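Local coordinates for protein pseudoalteromonas arctica PAMC 21717 (Pseudoalteromonas arctica, PDB 5YL7) that cleaves peptide bonds as a cold-active, subtilisin-like serine protease from a psychrophilic bacterium, holding several calcium ions and probably using a Ser-His-Asp triad, at residues A67-G72 and P129-G134; G43-A48 and S267-D272. All blocks are in the same frame, centred on the assembly; numbering follows the deposited sequence.

Overall arrangement
From the N terminus the chain runs through strand 36-41 of the parallel sheet into segment 43-48, the first half of contact 2. It then passes strand 58-59, at one edge of that sheet, and helix 64-67 to reach the calcium-binding loop 67-72. Contact 1 closes when strand 126-131, the neighbour of 58-59 in the sheet, delivers R131 to this loop. Only much later does segment 267-272 return to close contact 2, so the smaller loop lies wholly within the larger. Contact 1 ties the calcium loop to the sheet; contact 2 ties the loop after strand 36-41 to the 258-263/272-277 hairpin. P129 packs on Y44 where the two contacts touch.

Contact 1 of 2, residues A67-G72 and P129-G134; sequences ANDGGG and PVRVLG. With CA (calcium ion), chain D; CA (calcium ion), chain E.
The paired calcium site of this subtilase, a loop that follows helix 64-67, meets strand 126-131 through the guanidinium of R131 and the carbonyl oxygen of A67. R131 reaches across with CG anti to its own backbone N (chi1 177°) and its chain extended as far as NE, and its two terminal nitrogens converge end-on on that one oxygen. NH2 lies 2.9 Å from A67 O and NH1 lies 3.0 Å from A67 O, both bonds noticeably bent. The oxygen sits close to the guanidinium plane; from its own side, NH1 arrives in the carbonyl plane on a lone pair, whereas NH2 stands above that plane. NE bonds to T42 O and NH1 also to D59 OD2, which fixes the rotation of the flat group.

Two residues on, D69 turns its carboxylate to the metals. Both oxygens clasp one calcium ion, OD1 and OD2 each at 2.5 Å, and OD2 bridges to the second calcium at 2.3 Å. G71 O and G72 O add backbone ligands to the first ion, with two waters and D74; D59, D74 and D76 belong to the second site, where two further waters bind. A weak bond from G71 N to D69 OD1 (3.3 Å) helps close the loop. R131 NH1 comes within 3.7 Å of D69 OD2, near the guanidinium plane.

The arginine thus joins the metal site at its second shell, gripping the helix-end carbonyl twice while bonding to the calcium ligand D59. Its positive charge probably supplements the calcium ions in offsetting the cluster of aspartates, and the bond to D59 should help orient that carboxylate.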
loop_
_atom_site.group_PDB
_atom_site.type_symbol
_atom_site.label_atom_id
_atom_site.label_comp_id
_atom_site.label_asym_id
_atom_site.label_seq_id
_atom_site.Cartn_x
_atom_site.Cartn_y
_atom_site.Cartn_z
ATOM N N ALA A 67 -17.597 8.637 -6.516
ATOM C CA ALA A 67 -17.078 7.791 -7.568
ATOM C C ALA A 67 -16.525 8.625 -8.723
ATOM O O ALA A 67 -15.503 8.267 -9.316
ATOM C CB ALA A 67 -18.154 6.904 -8.128
ATOM N N ASN A 68 -17.201 9.697 -9.154
ATOM C CA ASN A 68 -16.707 10.612 -10.137
ATOM C C ASN A 68 -16.441 9.878 -11.412
ATOM O O ASN A 68 -15.511 10.280 -12.141
ATOM C CB ASN A 68 -15.442 11.346 -9.647
ATOM C CG ASN A 68 -15.000 12.475 -10.541
ATOM O OD1 ASN A 68 -15.843 13.182 -11.127
ATOM N ND2 ASN A 68 -13.709 12.657 -10.729
ATOM N N ASP A 69 -17.239 8.903 -11.796
ATOM C CA ASP A 69 -17.053 8.128 -13.022
ATOM C C ASP A 69 -18.370 7.798 -13.724
ATOM O O ASP A 69 -18.362 7.031 -14.651
ATOM C CB ASP A 69 -16.261 6.844 -12.714
ATOM C CG ASP A 69 -16.998 5.867 -11.879
ATOM O OD1 ASP A 69 -18.166 6.159 -11.480
ATOM O OD2 ASP A 69 -16.481 4.704 -11.671
ATOM N N GLY A 70 -19.446 8.409 -13.277
ATOM C CA GLY A 70 -20.723 8.297 -13.998
ATOM C C GLY A 70 -21.645 7.279 -13.423
ATOM O O GLY A 70 -22.838 7.212 -13.879
ATOM N N GLY A 71 -21.327 6.496 -12.396
ATOM C CA GLY A 71 -22.196 5.495 -11.853
ATOM C C GLY A 71 -21.626 4.887 -10.628
ATOM O O GLY A 71 -20.519 5.222 -10.125
ATOM N N GLY A 72 -22.397 3.998 -10.065
ATOM C CA GLY A 72 -22.036 3.210 -8.879
ATOM C C GLY A 72 -21.054 2.147 -9.127
ATOM O O GLY A 72 -20.150 2.270 -9.984
ATOM N N PRO A 129 -6.265 -3.938 -8.612
ATOM C CA PRO A 129 -6.704 -2.674 -8.120
ATOM C C PRO A 129 -8.132 -2.716 -7.661
ATOM O O PRO A 129 -9.000 -3.140 -8.413
ATOM C CB PRO A 129 -6.552 -1.736 -9.321
ATOM C CG PRO A 129 -6.793 -2.647 -10.502
ATOM C CD PRO A 129 -6.260 -3.994 -10.100
ATOM N N VAL A 130 -8.390 -2.384 -6.406
ATOM C CA VAL A 130 -9.736 -2.347 -5.836
ATOM C C VAL A 130 -9.996 -0.951 -5.459
ATOM O O VAL A 130 -9.418 -0.410 -4.497
ATOM C CB VAL A 130 -9.878 -3.352 -4.680
ATOM C CG1 VAL A 130 -11.326 -3.387 -4.204
ATOM C CG2 VAL A 130 -9.433 -4.719 -5.095
ATOM N N ARG A 131 -10.827 -0.262 -6.241
ATOM C CA ARG A 131 -11.067 1.134 -6.072
ATOM C C ARG A 131 -12.120 1.343 -4.992
ATOM O O ARG A 131 -13.275 0.963 -5.186
ATOM C CB ARG A 131 -11.408 1.869 -7.384
ATOM C CG ARG A 131 -11.728 3.299 -7.195
ATOM C CD ARG A 131 -11.711 4.044 -8.525
ATOM N NE ARG A 131 -11.922 5.446 -8.254
ATOM C CZ ARG A 131 -13.012 6.195 -8.465
ATOM N NH1 ARG A 131 -14.063 5.676 -9.051
ATOM N NH2 ARG A 131 -13.047 7.434 -8.060
ATOM N N VAL A 132 -11.730 1.957 -3.893
ATOM C CA VAL A 132 -12.614 2.205 -2.762
ATOM C C VAL A 132 -12.617 3.619 -2.318
ATOM O O VAL A 132 -13.498 3.982 -1.489
ATOM C CB VAL A 132 -12.277 1.261 -1.591
ATOM C CG1 VAL A 132 -12.377 -0.232 -1.966
ATOM C CG2 VAL A 132 -10.929 1.575 -0.981
ATOM N N LEU A 133 -11.753 4.460 -2.828
ATOM C CA LEU A 133 -11.615 5.890 -2.449
ATOM C C LEU A 133 -11.791 6.769 -3.675
ATOM O O LEU A 133 -11.210 6.497 -4.737
ATOM C CB LEU A 133 -10.260 6.198 -1.867
ATOM C CG LEU A 133 -9.749 5.307 -0.721
ATOM C CD1 LEU A 133 -8.351 5.735 -0.317
ATOM C CD2 LEU A 133 -10.674 5.401 0.479
ATOM N N GLY A 134 -12.609 7.799 -3.535
ATOM C CA GLY A 134 -12.812 8.821 -4.547
ATOM C C GLY A 134 -12.796 10.185 -3.999
ATOM O O GLY A 134 -12.041 10.527 -3.073
HETATM CA CA CA D . -18.628 3.833 -10.776
HETATM CA CA CA E . -15.082 2.905 -12.181
HETATM O O HOH W 1 -17.767 3.637 -8.598
HETATM O O HOH W 2 -19.779 3.617 -12.802
HETATM O O HOH W 3 -15.681 3.437 -14.400
HETATM O O HOH W 4 -13.325 4.402 -12.641
#

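Contact 2 of 2, residues G43-A48 and S267-D272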
loop_
_atom_site.group_PDB
_atom_site.type_symbol
_atom_site.label_atom_id
_atom_site.label_comp_id
_atom_site.label_asym_id
_atom_site.label_seq_id
_atom_site.Cartn_x
_atom_site.Cartn_y
_atom_site.Cartn_z
ATOM N N GLY A 43 -7.846 3.761 -6.937
ATOM C CA GLY A 43 -7.739 3.276 -8.279
ATOM C C GLY A 43 -6.404 3.463 -8.877
ATOM O O GLY A 43 -5.441 3.794 -8.158
ATOM N N TYR A 44 -6.259 3.289 -10.178
ATOM C CA TYR A 44 -4.946 3.405 -10.853
ATOM C C TYR A 44 -5.080 4.114 -12.194
ATOM O O TYR A 44 -6.186 4.130 -12.764
ATOM C CB TYR A 44 -4.305 2.043 -11.035
ATOM C CG TYR A 44 -4.929 1.218 -12.111
ATOM C CD1 TYR A 44 -6.194 0.655 -12.027
ATOM C CD2 TYR A 44 -4.306 1.018 -13.348
ATOM C CE1 TYR A 44 -6.762 0.011 -13.050
ATOM C CE2 TYR A 44 -4.886 0.358 -14.372
ATOM C CZ TYR A 44 -6.103 -0.151 -14.229
ATOM O OH TYR A 44 -6.733 -0.835 -15.246
ATOM N N ARG A 45 -3.950 4.642 -12.671
ATOM C CA ARG A 45 -3.843 4.938 -14.102
ATOM C C ARG A 45 -2.937 3.938 -14.717
ATOM O O ARG A 45 -2.004 3.393 -14.063
ATOM C CB ARG A 45 -3.317 6.342 -14.331
ATOM C CG ARG A 45 -4.168 7.459 -13.816
ATOM C CD ARG A 45 -5.604 7.399 -14.185
ATOM N NE ARG A 45 -5.813 7.198 -15.620
ATOM C CZ ARG A 45 -7.021 6.928 -16.147
ATOM N NH1 ARG A 45 -7.093 6.634 -17.434
ATOM N NH2 ARG A 45 -8.071 6.928 -15.400
ATOM N N PRO A 46 -3.125 3.592 -15.999
ATOM C CA PRO A 46 -2.334 2.553 -16.682
ATOM C C PRO A 46 -0.954 3.045 -17.101
ATOM O O PRO A 46 -0.548 3.007 -18.287
ATOM C CB PRO A 46 -3.233 2.185 -17.882
ATOM C CG PRO A 46 -3.780 3.513 -18.238
ATOM C CD PRO A 46 -4.174 4.135 -16.911
ATOM N N HIS A 47 -0.197 3.458 -16.125
ATOM C CA HIS A 47 1.149 4.038 -16.322
ATOM C C HIS A 47 1.971 3.031 -17.095
ATOM O O HIS A 47 1.958 1.820 -16.810
ATOM C CB HIS A 47 1.730 4.351 -14.922
ATOM C CG HIS A 47 3.000 5.136 -14.944
ATOM N ND1 HIS A 47 4.172 4.690 -15.521
ATOM C CD2 HIS A 47 3.252 6.300 -14.317
ATOM C CE1 HIS A 47 5.100 5.614 -15.259
ATOM N NE2 HIS A 47 4.561 6.593 -14.524
ATOM N N ALA A 48 2.754 3.532 -18.013
ATOM C CA ALA A 48 3.653 2.678 -18.793
ATOM C C ALA A 48 4.582 1.803 -18.023
ATOM O O ALA A 48 5.006 0.725 -18.432
ATOM C CB ALA A 48 4.504 3.518 -19.770
ATOM N N SER A 267 -6.328 17.503 -12.056
ATOM C CA SER A 267 -7.673 17.076 -11.750
ATOM C C SER A 267 -7.928 15.846 -12.543
ATOM O O SER A 267 -7.808 14.687 -12.063
ATOM C CB SER A 267 -8.765 18.146 -12.004
ATOM O OG SER A 267 -8.630 18.690 -13.318
ATOM N N THR A 268 -8.245 15.964 -13.849
ATOM C CA THR A 268 -8.337 14.848 -14.753
ATOM C C THR A 268 -6.977 14.210 -15.019
ATOM O O THR A 268 -5.951 14.920 -14.939
ATOM C CB THR A 268 -9.047 15.291 -16.066
ATOM O OG1 THR A 268 -8.428 16.492 -16.503
ATOM C CG2 THR A 268 -10.521 15.586 -15.723
ATOM N N PRO A 269 -6.939 12.960 -15.396
ATOM C CA PRO A 269 -5.620 12.341 -15.644
ATOM C C PRO A 269 -4.910 12.958 -16.849
ATOM O O PRO A 269 -5.594 13.330 -17.815
ATOM C CB PRO A 269 -5.920 10.879 -15.843
ATOM C CG PRO A 269 -7.342 10.759 -16.098
ATOM C CD PRO A 269 -8.016 11.984 -15.588
ATOM N N SER A 270 -3.616 13.018 -16.827
ATOM C CA SER A 270 -2.764 13.499 -17.938
ATOM C C SER A 270 -1.614 12.537 -18.086
ATOM O O SER A 270 -1.722 11.314 -17.839
ATOM C CB SER A 270 -2.391 14.932 -17.651
ATOM O OG SER A 270 -1.671 15.516 -18.724
ATOM N N SER A 271 -0.502 13.062 -18.578
ATOM C CA SER A 271 0.649 12.207 -18.833
ATOM C C SER A 271 1.177 11.468 -17.611
ATOM O O SER A 271 1.115 11.990 -16.455
ATOM C CB SER A 271 1.763 13.007 -19.509
ATOM O OG SER A 271 2.146 13.970 -18.657
ATOM N N ASP A 272 1.781 10.328 -17.806
ATOM C CA ASP A 272 2.504 9.560 -16.803
ATOM C C ASP A 272 3.609 10.453 -16.219
ATOM O O ASP A 272 4.317 11.151 -16.954
ATOM C CB ASP A 272 3.079 8.312 -17.356
ATOM C CG ASP A 272 2.048 7.265 -17.811
ATOM O OD1 ASP A 272 0.915 7.294 -17.298
ATOM O OD2 ASP A 272 2.485 6.329 -18.539
HETATM O O HOH W 5 0.356 5.234 -19.993
#
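R45 makes the first touch along segment 43-48, laying its guanidinium against the ring of P269 in the loop before strand 272-277. Bends at chi2 and chi3 fold the arginine chain back, bringing P269 CG over the centre of one guanidinium face, 3.8 Å from R45 CZ. This is packing of a flat cation on an aliphatic ring; the polar end has its own partner, NH2 bonding to D79 O. P46 centres an inverse gamma turn, closed by H47 N to R45 O at 2.7 Å, and its carbonyl accepts from a water that also donates to D272 OD2.

H47 then offers a ring face to D272. The aspartate CB stands 3.7 Å from the ring centroid in a CH-pi contact, and ring and carboxylate are stacked, their planes only 5° apart. ND1 takes a bond from D49 N and NE2 reaches S273 O, which hold the ring in place. At A48 the backbone N meets D272 OD2 at 2.9 Å in a nearly straight bond (173°), approaching from above the carboxylate plane.

One carboxylate oxygen, OD2, therefore receives both the A48 amide and the water. These bonds would help disperse the negative charge of D272, while its CB packs on the imidazole, joining the loop to the start of strand 272-277.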